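Local coordinates for protein tRNA (guanine(9)-N1)-methyltransferase (PDB 4JWH) that transfers a methyl group from S-adenosyl-L-methionine to N1 of guanosine 9 in cytoplasmic tRNA, giving N(1)-methylguanosine and S-adenosyl-L-homocysteine, at residues Q127-H140 and T253-E266. Numbering follows the deposited sequence. Where two conformers were deposited one is given.
Sequences QVTRCHSANRTALH and TVNQVFEILSLWLE. With SAH (S-adenosyl-L-homocysteine), chain C.
Cys131 CB lies over one face of the Phe258 ring, 4.2 Å from its centroid, in a CH-pi contact, while SG approaches the same ring obliquely in a sulfur-aromatic contact. Ala134 CB and Asn135 OD1 sit at the ring's edge, the Asn135 amide standing nearly perpendicular to it, with ND2 hydrogen-bonded to Val142 O. With CG anti to the backbone N (chi1 -178°), Phe258 turns its ring face to Cys131 CB. On the His140 ring, Leu139 CG rests against one face; Glu266 N and a water meet the edge in plane, and this water joins NE2 to Glu266 O, whereas ND1 pairs with Val100 O. Two more waters tie the segments together, one linking Ser262 OG to Asn135 OD1 and His140 O, the other His140 N to Ser262 O.

Near the start of helix 254-267, Gln127 OE1 takes a weak, bent bond from Val254 N (3.1 Å). Gln127 CG packs 3.3 Å from Asn255 OD1, the two amide planes 68° apart. That oxygen receives Thr253 OG1 from above its carbonyl plane at 2.8 Å, and Asn255 ND2 donates almost straight to Glu259 OE1 (3.0 Å). Thr253 and Gln256 close a capping box. Were Asn255 an alanine, Glu259 OE1 and the Thr253 hydroxyl would probably lose these mates and a gap would open beside Gln127 CG.

Segments 127-137 and 254-266 run nearly parallel, their axes 14° apart and 8.6 Å at closest approach, side by side on the parallel sheet of this SPOUT-type methyltransferase. Val254 and Phe258 pack on strands 105-109 and 208-212, Val257 touches the bound S-adenosyl-L-homocysteine, and Glu259 meets helix 270-277.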
ATOM      1  N   GLN A 127      -4.652   6.065   7.702  1.00 22.36           N
ATOM      2  CA  GLN A 127      -3.544   5.407   6.993  1.00 21.35           C
ATOM      3  C   GLN A 127      -3.542   5.677   5.500  1.00 20.40           C
ATOM      4  O   GLN A 127      -2.462   5.859   4.923  1.00 20.70           O
ATOM      5  CB  GLN A 127      -3.568   3.921   7.269  1.00 20.56           C
ATOM      6  CG  GLN A 127      -3.200   3.632   8.687  1.00 23.73           C
ATOM      7  CD  GLN A 127      -3.163   2.174   9.010  1.00 28.16           C
ATOM      8  OE1 GLN A 127      -2.830   1.347   8.169  1.00 30.06           O
ATOM      9  NE2 GLN A 127      -3.450   1.843  10.259  1.00 29.66           N
ATOM     10  N   VAL A 128      -4.729   5.693   4.878  1.00 19.92           N
ATOM     11  CA  VAL A 128      -4.829   6.051   3.450  1.00 19.74           C
ATOM     12  C   VAL A 128      -4.328   7.466   3.231  1.00 20.76           C
ATOM     13  O   VAL A 128      -3.605   7.729   2.278  1.00 20.15           O
ATOM     14  CB  VAL A 128      -6.283   5.934   2.895  1.00 19.98           C
ATOM     15  CG1 VAL A 128      -6.426   6.619   1.519  1.00 18.63           C
ATOM     16  CG2 VAL A 128      -6.717   4.442   2.806  1.00 19.70           C
ATOM     17  N   THR A 129      -4.745   8.383   4.106  1.00 21.06           N
ATOM     18  CA  THR A 129      -4.280   9.783   4.049  1.00 22.66           C
ATOM     19  C   THR A 129      -2.747   9.875   4.196  1.00 21.75           C
ATOM     20  O   THR A 129      -2.092  10.619   3.460  1.00 21.14           O
ATOM     21  CB  THR A 129      -4.979  10.620   5.141  1.00 23.17           C
ATOM     22  OG1 THR A 129      -6.400  10.544   4.965  1.00 26.68           O
ATOM     23  CG2 THR A 129      -4.524  12.092   5.118  1.00 24.60           C
ATOM     24  N   ARG A 130      -2.174   9.098   5.122  1.00 21.31           N
ATOM     25  CA  ARG A 130      -0.715   9.089   5.295  0.50 21.36           C
ATOM     26  C   ARG A 130      -0.012   8.577   4.037  1.00 20.60           C
ATOM     27  O   ARG A 130       1.068   9.059   3.712  1.00 21.19           O
ATOM     28  CB  ARG A 130      -0.264   8.321   6.560  0.50 21.52           C
ATOM     29  CG  ARG A 130      -0.104   9.229   7.806  0.50 23.75           C
ATOM     30  CD  ARG A 130       0.703   8.596   8.948  0.50 25.30           C
ATOM     31  NE  ARG A 130      -0.120   8.225  10.103  0.50 28.34           N
ATOM     32  CZ  ARG A 130       0.382   7.765  11.248  0.50 29.50           C
ATOM     33  NH1 ARG A 130       1.693   7.630  11.392  0.50 28.43           N
ATOM     34  NH2 ARG A 130      -0.417   7.441  12.253  0.50 31.40           N
ATOM     35  N   CYS A 131      -0.630   7.630   3.318  1.00 19.97           N
ATOM     36  CA  CYS A 131      -0.035   7.114   2.051  1.00 19.65           C
ATOM     37  C   CYS A 131       0.032   8.246   1.022  1.00 19.65           C
ATOM     38  O   CYS A 131       1.069   8.448   0.374  1.00 18.58           O
ATOM     39  CB  CYS A 131      -0.820   5.941   1.444  1.00 18.73           C
ATOM     40  SG  CYS A 131      -0.796   4.350   2.395  1.00 19.62           S
ATOM     41  N   HIS A 132      -1.073   8.967   0.863  1.00 19.93           N
ATOM     42  CA  HIS A 132      -1.032  10.153  -0.004  1.00 21.11           C
ATOM     43  C   HIS A 132       0.018  11.177   0.446  1.00 21.03           C
ATOM     44  O   HIS A 132       0.772  11.701  -0.373  1.00 21.20           O
ATOM     45  CB  HIS A 132      -2.405  10.820  -0.103  1.00 21.81           C
ATOM     46  CG  HIS A 132      -2.369  12.126  -0.822  1.00 24.32           C
ATOM     47  ND1 HIS A 132      -2.513  13.335  -0.173  1.00 24.90           N
ATOM     48  CD2 HIS A 132      -2.155  12.418  -2.131  1.00 27.34           C
ATOM     49  CE1 HIS A 132      -2.423  14.314  -1.057  1.00 26.73           C
ATOM     50  NE2 HIS A 132      -2.218  13.787  -2.252  1.00 27.91           N
ATOM     51  N   SER A 133       0.102  11.461   1.747  1.00 21.40           N
ATOM     52  CA  SER A 133       1.036  12.521   2.200  1.00 22.31           C
ATOM     53  C   SER A 133       2.488  12.085   1.984  1.00 21.08           C
ATOM     54  O   SER A 133       3.316  12.871   1.542  1.00 20.83           O
ATOM     55  CB  SER A 133       0.799  12.894   3.672  1.00 22.25           C
ATOM     56  OG  SER A 133      -0.601  13.022   3.900  1.00 30.53           O
ATOM     57  N   ALA A 134       2.783  10.827   2.304  1.00 20.64           N
ATOM     58  CA  ALA A 134       4.125  10.264   2.084  1.00 20.21           C
ATOM     59  C   ALA A 134       4.462  10.252   0.578  1.00 20.44           C
ATOM     60  O   ALA A 134       5.570  10.596   0.172  1.00 20.48           O
ATOM     61  CB  ALA A 134       4.206   8.871   2.679  1.00 19.88           C
ATOM     62  N   ASN A 135       3.481   9.915  -0.256  1.00 19.99           N
ATOM     63  CA  ASN A 135       3.696   9.984  -1.701  1.00 20.22           C
ATOM     64  C   ASN A 135       4.020  11.374  -2.243  1.00 20.14           C
ATOM     65  O   ASN A 135       4.857  11.531  -3.130  1.00 20.36           O
ATOM     66  CB  ASN A 135       2.479   9.450  -2.445  1.00 19.92           C
ATOM     67  CG  ASN A 135       2.813   9.063  -3.860  1.00 20.14           C
ATOM     68  OD1 ASN A 135       3.858   8.498  -4.116  1.00 19.51           O
ATOM     69  ND2 ASN A 135       1.917   9.344  -4.775  1.00 24.49           N
ATOM     70  N   ARG A 136       3.331  12.375  -1.722  1.00 21.32           N
ATOM     71  CA  ARG A 136       3.488  13.758  -2.183  1.00 23.57           C
ATOM     72  C   ARG A 136       4.906  14.320  -2.001  1.00 23.43           C
ATOM     73  O   ARG A 136       5.390  15.068  -2.860  1.00 22.78           O
ATOM     74  CB  ARG A 136       2.459  14.678  -1.492  1.00 24.30           C
ATOM     75  CG  ARG A 136       2.346  16.081  -2.146  1.00 29.38           C
ATOM     76  CD  ARG A 136       1.806  16.017  -3.622  1.00 37.60           C
ATOM     77  NE  ARG A 136       0.365  15.787  -3.637  1.00 39.99           N
ATOM     78  CZ  ARG A 136      -0.545  16.754  -3.525  1.00 40.41           C
ATOM     79  NH1 ARG A 136      -0.169  18.027  -3.436  1.00 40.89           N
ATOM     80  NH2 ARG A 136      -1.834  16.444  -3.496  1.00 39.40           N
ATOM     81  N   THR A 137       5.548  13.962  -0.881  1.00 23.09           N
ATOM     82  CA  THR A 137       6.866  14.465  -0.535  1.00 23.67           C
ATOM     83  C   THR A 137       7.970  13.510  -1.010  1.00 24.16           C
ATOM     84  O   THR A 137       9.159  13.784  -0.811  1.00 25.11           O
ATOM     85  CB  THR A 137       7.011  14.697   1.005  1.00 23.90           C
ATOM     86  OG1 THR A 137       6.750  13.478   1.711  1.00 23.57           O
ATOM     87  CG2 THR A 137       6.078  15.788   1.500  1.00 24.03           C
ATOM     88  N   ALA A 138       7.584  12.389  -1.631  1.00 23.41           N
ATOM     89  CA  ALA A 138       8.548  11.347  -1.975  1.00 22.68           C
ATOM     90  C   ALA A 138       9.503  11.834  -3.075  1.00 22.92           C
ATOM     91  O   ALA A 138       9.114  12.652  -3.929  1.00 23.04           O
ATOM     92  CB  ALA A 138       7.827  10.099  -2.434  1.00 22.37           C
ATOM     93  N   LEU A 139      10.729  11.341  -3.064  1.00 21.92           N
ATOM     94  CA  LEU A 139      11.661  11.665  -4.136  1.00 23.20           C
ATOM     95  C   LEU A 139      11.147  11.108  -5.480  1.00 23.01           C
ATOM     96  O   LEU A 139      11.320  11.739  -6.527  1.00 23.72           O
ATOM     97  CB  LEU A 139      13.077  11.165  -3.818  1.00 23.26           C
ATOM     98  CG  LEU A 139      14.199  11.586  -4.787  1.00 24.38           C
ATOM     99  CD1 LEU A 139      14.423  13.108  -4.702  1.00 25.27           C
ATOM    100  CD2 LEU A 139      15.508  10.823  -4.570  1.00 22.98           C
ATOM    101  N   HIS A 140      10.481   9.953  -5.435  1.00 22.73           N
ATOM    102  CA  HIS A 140       9.858   9.352  -6.614  1.00 22.53           C
ATOM    103  C   HIS A 140       8.384   9.023  -6.401  1.00 21.94           C
ATOM    104  O   HIS A 140       8.050   7.888  -6.097  1.00 22.21           O
ATOM    105  CB  HIS A 140      10.621   8.073  -7.037  1.00 22.91           C
ATOM    106  CG  HIS A 140      12.088   8.285  -7.203  1.00 24.07           C
ATOM    107  ND1 HIS A 140      12.618   9.035  -8.235  1.00 26.63           N
ATOM    108  CD2 HIS A 140      13.135   7.902  -6.441  1.00 25.99           C
ATOM    109  CE1 HIS A 140      13.931   9.074  -8.112  1.00 25.65           C
ATOM    110  NE2 HIS A 140      14.268   8.390  -7.037  1.00 26.26           N
ATOM    111  N   THR A 253       1.552  -1.868   9.185  1.00 23.96           N
ATOM    112  CA  THR A 253       0.307  -1.204   8.837  1.00 22.91           C
ATOM    113  C   THR A 253       0.345  -0.840   7.336  1.00 22.04           C
ATOM    114  O   THR A 253       1.422  -0.843   6.708  1.00 20.74           O
ATOM    115  CB  THR A 253       0.079   0.084   9.657  1.00 23.17           C
ATOM    116  OG1 THR A 253       1.041   1.074   9.271  1.00 19.98           O
ATOM    117  CG2 THR A 253       0.156  -0.179  11.187  1.00 23.66           C
ATOM    118  N   VAL A 254      -0.825  -0.524   6.779  1.00 21.22           N
ATOM    119  CA  VAL A 254      -0.924  -0.078   5.382  1.00 20.39           C
ATOM    120  C   VAL A 254       0.088   1.041   5.095  1.00 19.50           C
ATOM    121  O   VAL A 254       0.881   0.945   4.157  1.00 17.46           O
ATOM    122  CB  VAL A 254      -2.350   0.388   5.037  1.00 21.31           C
ATOM    123  CG1 VAL A 254      -2.393   1.005   3.628  1.00 20.53           C
ATOM    124  CG2 VAL A 254      -3.362  -0.776   5.187  1.00 19.70           C
ATOM    125  N   ASN A 255       0.096   2.081   5.929  1.00 19.20           N
ATOM    126  CA  ASN A 255       0.981   3.219   5.658  1.00 19.78           C
ATOM    127  C   ASN A 255       2.443   2.884   5.902  1.00 18.73           C
ATOM    128  O   ASN A 255       3.300   3.432   5.240  1.00 19.06           O
ATOM    129  CB  ASN A 255       0.613   4.487   6.458  1.00 19.68           C
ATOM    130  CG  ASN A 255       0.827   4.307   7.947  1.00 21.37           C
ATOM    131  OD1 ASN A 255       0.052   3.622   8.588  1.00 26.61           O
ATOM    132  ND2 ASN A 255       1.937   4.843   8.481  1.00 20.24           N
ATOM    133  N   GLN A 256       2.739   2.014   6.853  1.00 17.77           N
ATOM    134  CA  GLN A 256       4.148   1.619   7.063  1.00 18.15           C
ATOM    135  C   GLN A 256       4.708   0.917   5.821  1.00 17.99           C
ATOM    136  O   GLN A 256       5.840   1.164   5.388  1.00 18.22           O
ATOM    137  CB  GLN A 256       4.306   0.733   8.304  1.00 17.46           C
ATOM    138  CG  GLN A 256       4.267   1.525   9.619  1.00 18.89           C
ATOM    139  CD  GLN A 256       4.289   0.622  10.839  1.00 24.05           C
ATOM    140  OE1 GLN A 256       3.719  -0.470  10.820  1.00 22.96           O
ATOM    141  NE2 GLN A 256       4.951   1.077  11.914  1.00 24.22           N
ATOM    142  N   VAL A 257       3.904   0.047   5.237  1.00 18.41           N
ATOM    143  CA  VAL A 257       4.339  -0.708   4.061  1.00 18.32           C
ATOM    144  C   VAL A 257       4.507   0.268   2.908  1.00 18.39           C
ATOM    145  O   VAL A 257       5.519   0.272   2.232  1.00 18.06           O
ATOM    146  CB  VAL A 257       3.277  -1.784   3.701  1.00 19.11           C
ATOM    147  CG1 VAL A 257       3.553  -2.373   2.316  1.00 16.97           C
ATOM    148  CG2 VAL A 257       3.304  -2.882   4.766  1.00 18.70           C
ATOM    149  N   PHE A 258       3.517   1.131   2.708  1.00 18.85           N
ATOM    150  CA  PHE A 258       3.634   2.153   1.650  1.00 18.46           C
ATOM    151  C   PHE A 258       4.907   2.984   1.797  1.00 19.15           C
ATOM    152  O   PHE A 258       5.664   3.173   0.832  1.00 19.08           O
ATOM    153  CB  PHE A 258       2.428   3.096   1.584  1.00 17.68           C
ATOM    154  CG  PHE A 258       2.550   4.096   0.478  1.00 18.41           C
ATOM    155  CD1 PHE A 258       2.102   3.780  -0.794  1.00 17.54           C
ATOM    156  CD2 PHE A 258       3.207   5.304   0.681  1.00 17.98           C
ATOM    157  CE1 PHE A 258       2.268   4.692  -1.869  1.00 16.59           C
ATOM    158  CE2 PHE A 258       3.398   6.203  -0.377  1.00 17.46           C
ATOM    159  CZ  PHE A 258       2.919   5.877  -1.654  1.00 17.86           C
ATOM    160  N   GLU A 259       5.120   3.515   3.004  1.00 18.56           N
ATOM    161  CA  GLU A 259       6.280   4.339   3.297  1.00 18.74           C
ATOM    162  C   GLU A 259       7.589   3.591   3.028  1.00 18.23           C
ATOM    163  O   GLU A 259       8.575   4.163   2.502  1.00 18.56           O
ATOM    164  CB  GLU A 259       6.218   4.824   4.757  1.00 19.00           C
ATOM    165  CG  GLU A 259       5.107   5.847   5.044  1.00 23.44           C
ATOM    166  CD  GLU A 259       4.818   5.955   6.546  1.00 29.71           C
ATOM    167  OE1 GLU A 259       3.840   6.610   6.923  1.00 27.52           O
ATOM    168  OE2 GLU A 259       5.561   5.326   7.356  1.00 33.00           O
ATOM    169  N   ILE A 260       7.624   2.308   3.400  1.00 16.53           N
ATOM    170  CA  ILE A 260       8.822   1.512   3.146  1.00 16.19           C
ATOM    171  C   ILE A 260       9.085   1.361   1.634  1.00 16.36           C
ATOM    172  O   ILE A 260      10.213   1.537   1.183  1.00 15.93           O
ATOM    173  CB  ILE A 260       8.742   0.147   3.858  1.00 17.05           C
ATOM    174  CG1 ILE A 260       8.974   0.317   5.385  1.00 15.23           C
ATOM    175  CG2 ILE A 260       9.686  -0.917   3.204  1.00 17.69           C
ATOM    176  CD1 ILE A 260       8.364  -0.885   6.118  1.00 15.78           C
ATOM    177  N   LEU A 261       8.045   1.048   0.861  1.00 16.04           N
ATOM    178  CA  LEU A 261       8.179   0.926  -0.602  1.00 16.43           C
ATOM    179  C   LEU A 261       8.717   2.212  -1.193  1.00 16.10           C
ATOM    180  O   LEU A 261       9.651   2.188  -1.987  1.00 16.75           O
ATOM    181  CB  LEU A 261       6.847   0.575  -1.260  1.00 16.65           C
ATOM    182  CG  LEU A 261       6.185  -0.720  -0.756  1.00 18.56           C
ATOM    183  CD1 LEU A 261       4.810  -0.859  -1.447  1.00 20.47           C
ATOM    184  CD2 LEU A 261       7.088  -1.919  -1.091  1.00 19.34           C
ATOM    185  N   SER A 262       8.137   3.328  -0.787  1.00 16.54           N
ATOM    186  CA  SER A 262       8.474   4.631  -1.314  1.00 17.39           C
ATOM    187  C   SER A 262       9.926   4.988  -0.988  1.00 18.48           C
ATOM    188  O   SER A 262      10.673   5.509  -1.840  1.00 17.46           O
ATOM    189  CB  SER A 262       7.485   5.658  -0.734  1.00 18.49           C
ATOM    190  OG  SER A 262       7.706   6.959  -1.251  1.00 18.55           O
ATOM    191  N   LEU A 263      10.351   4.651   0.228  1.00 18.72           N
ATOM    192  CA  LEU A 263      11.732   4.899   0.619  1.00 19.97           C
ATOM    193  C   LEU A 263      12.727   3.992  -0.104  1.00 19.93           C
ATOM    194  O   LEU A 263      13.878   4.376  -0.370  1.00 19.78           O
ATOM    195  CB  LEU A 263      11.893   4.838   2.134  1.00 20.12           C
ATOM    196  CG  LEU A 263      11.299   6.082   2.837  1.00 23.09           C
ATOM    197  CD1 LEU A 263      11.345   5.960   4.377  1.00 22.76           C
ATOM    198  CD2 LEU A 263      11.958   7.353   2.411  1.00 21.17           C
ATOM    199  N   TRP A 264      12.292   2.789  -0.449  1.00 20.84           N
ATOM    200  CA  TRP A 264      13.141   1.929  -1.237  1.00 20.68           C
ATOM    201  C   TRP A 264      13.398   2.567  -2.604  1.00 21.34           C
ATOM    202  O   TRP A 264      14.525   2.536  -3.093  1.00 21.35           O
ATOM    203  CB  TRP A 264      12.580   0.513  -1.404  1.00 20.53           C
ATOM    204  CG  TRP A 264      13.636  -0.377  -2.040  1.00 22.17           C
ATOM    205  CD1 TRP A 264      14.614  -1.068  -1.400  1.00 21.71           C
ATOM    206  CD2 TRP A 264      13.824  -0.620  -3.451  1.00 22.00           C
ATOM    207  NE1 TRP A 264      15.413  -1.734  -2.320  1.00 22.48           N
ATOM    208  CE2 TRP A 264      14.941  -1.482  -3.584  1.00 23.69           C
ATOM    209  CE3 TRP A 264      13.155  -0.189  -4.607  1.00 21.10           C
ATOM    210  CZ2 TRP A 264      15.413  -1.920  -4.836  1.00 22.27           C
ATOM    211  CZ3 TRP A 264      13.617  -0.618  -5.846  1.00 23.00           C
ATOM    212  CH2 TRP A 264      14.736  -1.482  -5.954  1.00 22.36           C
ATOM    213  N   LEU A 265      12.368   3.129  -3.228  1.00 21.68           N
ATOM    214  CA  LEU A 265      12.581   3.852  -4.489  1.00 22.66           C
ATOM    215  C   LEU A 265      13.706   4.885  -4.355  1.00 23.48           C
ATOM    216  O   LEU A 265      14.596   4.966  -5.208  1.00 23.62           O
ATOM    217  CB  LEU A 265      11.290   4.495  -4.984  1.00 21.92           C
ATOM    218  CG  LEU A 265      10.207   3.469  -5.300  1.00 23.30           C
ATOM    219  CD1 LEU A 265       8.902   4.148  -5.654  1.00 25.14           C
ATOM    220  CD2 LEU A 265      10.664   2.494  -6.415  1.00 19.76           C
ATOM    221  N   GLU A 266      13.671   5.656  -3.269  1.00 24.08           N
ATOM    222  CA  GLU A 266      14.700   6.654  -3.012  1.00 25.87           C
ATOM    223  C   GLU A 266      16.083   6.052  -2.740  1.00 26.02           C
ATOM    224  O   GLU A 266      17.068   6.423  -3.385  1.00 27.14           O
ATOM    225  CB  GLU A 266      14.288   7.535  -1.835  1.00 25.14           C
ATOM    226  CG  GLU A 266      15.397   8.494  -1.445  1.00 31.09           C
ATOM    227  CD  GLU A 266      14.938   9.689  -0.616  1.00 34.44           C
ATOM    228  OE1 GLU A 266      13.720   9.956  -0.518  1.00 34.01           O
ATOM    229  OE2 GLU A 266      15.836  10.373  -0.085  1.00 39.58           O
TER
HETATM  230  N   SAH C 401      -4.247 -10.249   7.833  1.00 20.00           N
HETATM  231  CA  SAH C 401      -4.149  -9.160   6.873  1.00 20.00           C
HETATM  232  CB  SAH C 401      -3.520  -7.965   7.637  1.00 20.00           C
HETATM  233  CG  SAH C 401      -2.551  -7.237   6.803  1.00 20.00           C
HETATM  234  SD  SAH C 401      -1.742  -5.746   7.235  1.00 20.00           S
HETATM  235  C   SAH C 401      -3.542  -9.731   5.599  1.00 20.00           C
HETATM  236  O   SAH C 401      -2.831  -9.159   4.828  1.00 20.00           O
HETATM  237  OXT SAH C 401      -3.832 -10.842   5.268  1.00 20.00           O
HETATM  238  C5' SAH C 401      -2.154  -4.731   5.873  1.00 20.00           C
HETATM  239  C4' SAH C 401      -1.361  -4.903   4.583  1.00 20.00           C
HETATM  240  O4' SAH C 401      -0.028  -4.510   4.703  1.00 20.00           O
HETATM  241  C3' SAH C 401      -1.313  -6.308   3.969  1.00 20.00           C
HETATM  242  O3' SAH C 401      -2.468  -6.623   3.247  1.00 20.00           O
HETATM  243  C2' SAH C 401      -0.084  -6.285   3.129  1.00 20.00           C
HETATM  244  O2' SAH C 401      -0.422  -5.769   1.883  1.00 20.00           O
HETATM  245  C1' SAH C 401       0.780  -5.337   3.917  1.00 20.00           C
HETATM  246  N9  SAH C 401       1.819  -6.014   4.712  1.00 20.00           N
HETATM  247  C8  SAH C 401       1.942  -5.987   6.009  1.00 20.00           C
HETATM  248  N7  SAH C 401       3.006  -6.621   6.425  1.00 20.00           N
HETATM  249  C5  SAH C 401       3.617  -7.047   5.362  1.00 20.00           C
HETATM  250  C6  SAH C 401       4.830  -7.809   5.063  1.00 20.00           C
HETATM  251  N6  SAH C 401       5.597  -8.239   6.031  1.00 20.00           N
HETATM  252  N1  SAH C 401       5.115  -8.049   3.806  1.00 20.00           N
HETATM  253  C2  SAH C 401       4.344  -7.616   2.825  1.00 20.00           C
HETATM  254  N3  SAH C 401       3.236  -6.944   3.012  1.00 20.00           N
HETATM  255  C4  SAH C 401       2.826  -6.625   4.233  1.00 20.00           C
HETATM  256  O   HOH W   1       6.394   7.168  -3.609  1.00 23.18           O
HETATM  257  O   HOH W   2      10.742   8.052  -3.347  1.00 28.38           O
HETATM  258  O   HOH W   3      16.600   7.547  -5.684  1.00 36.87           O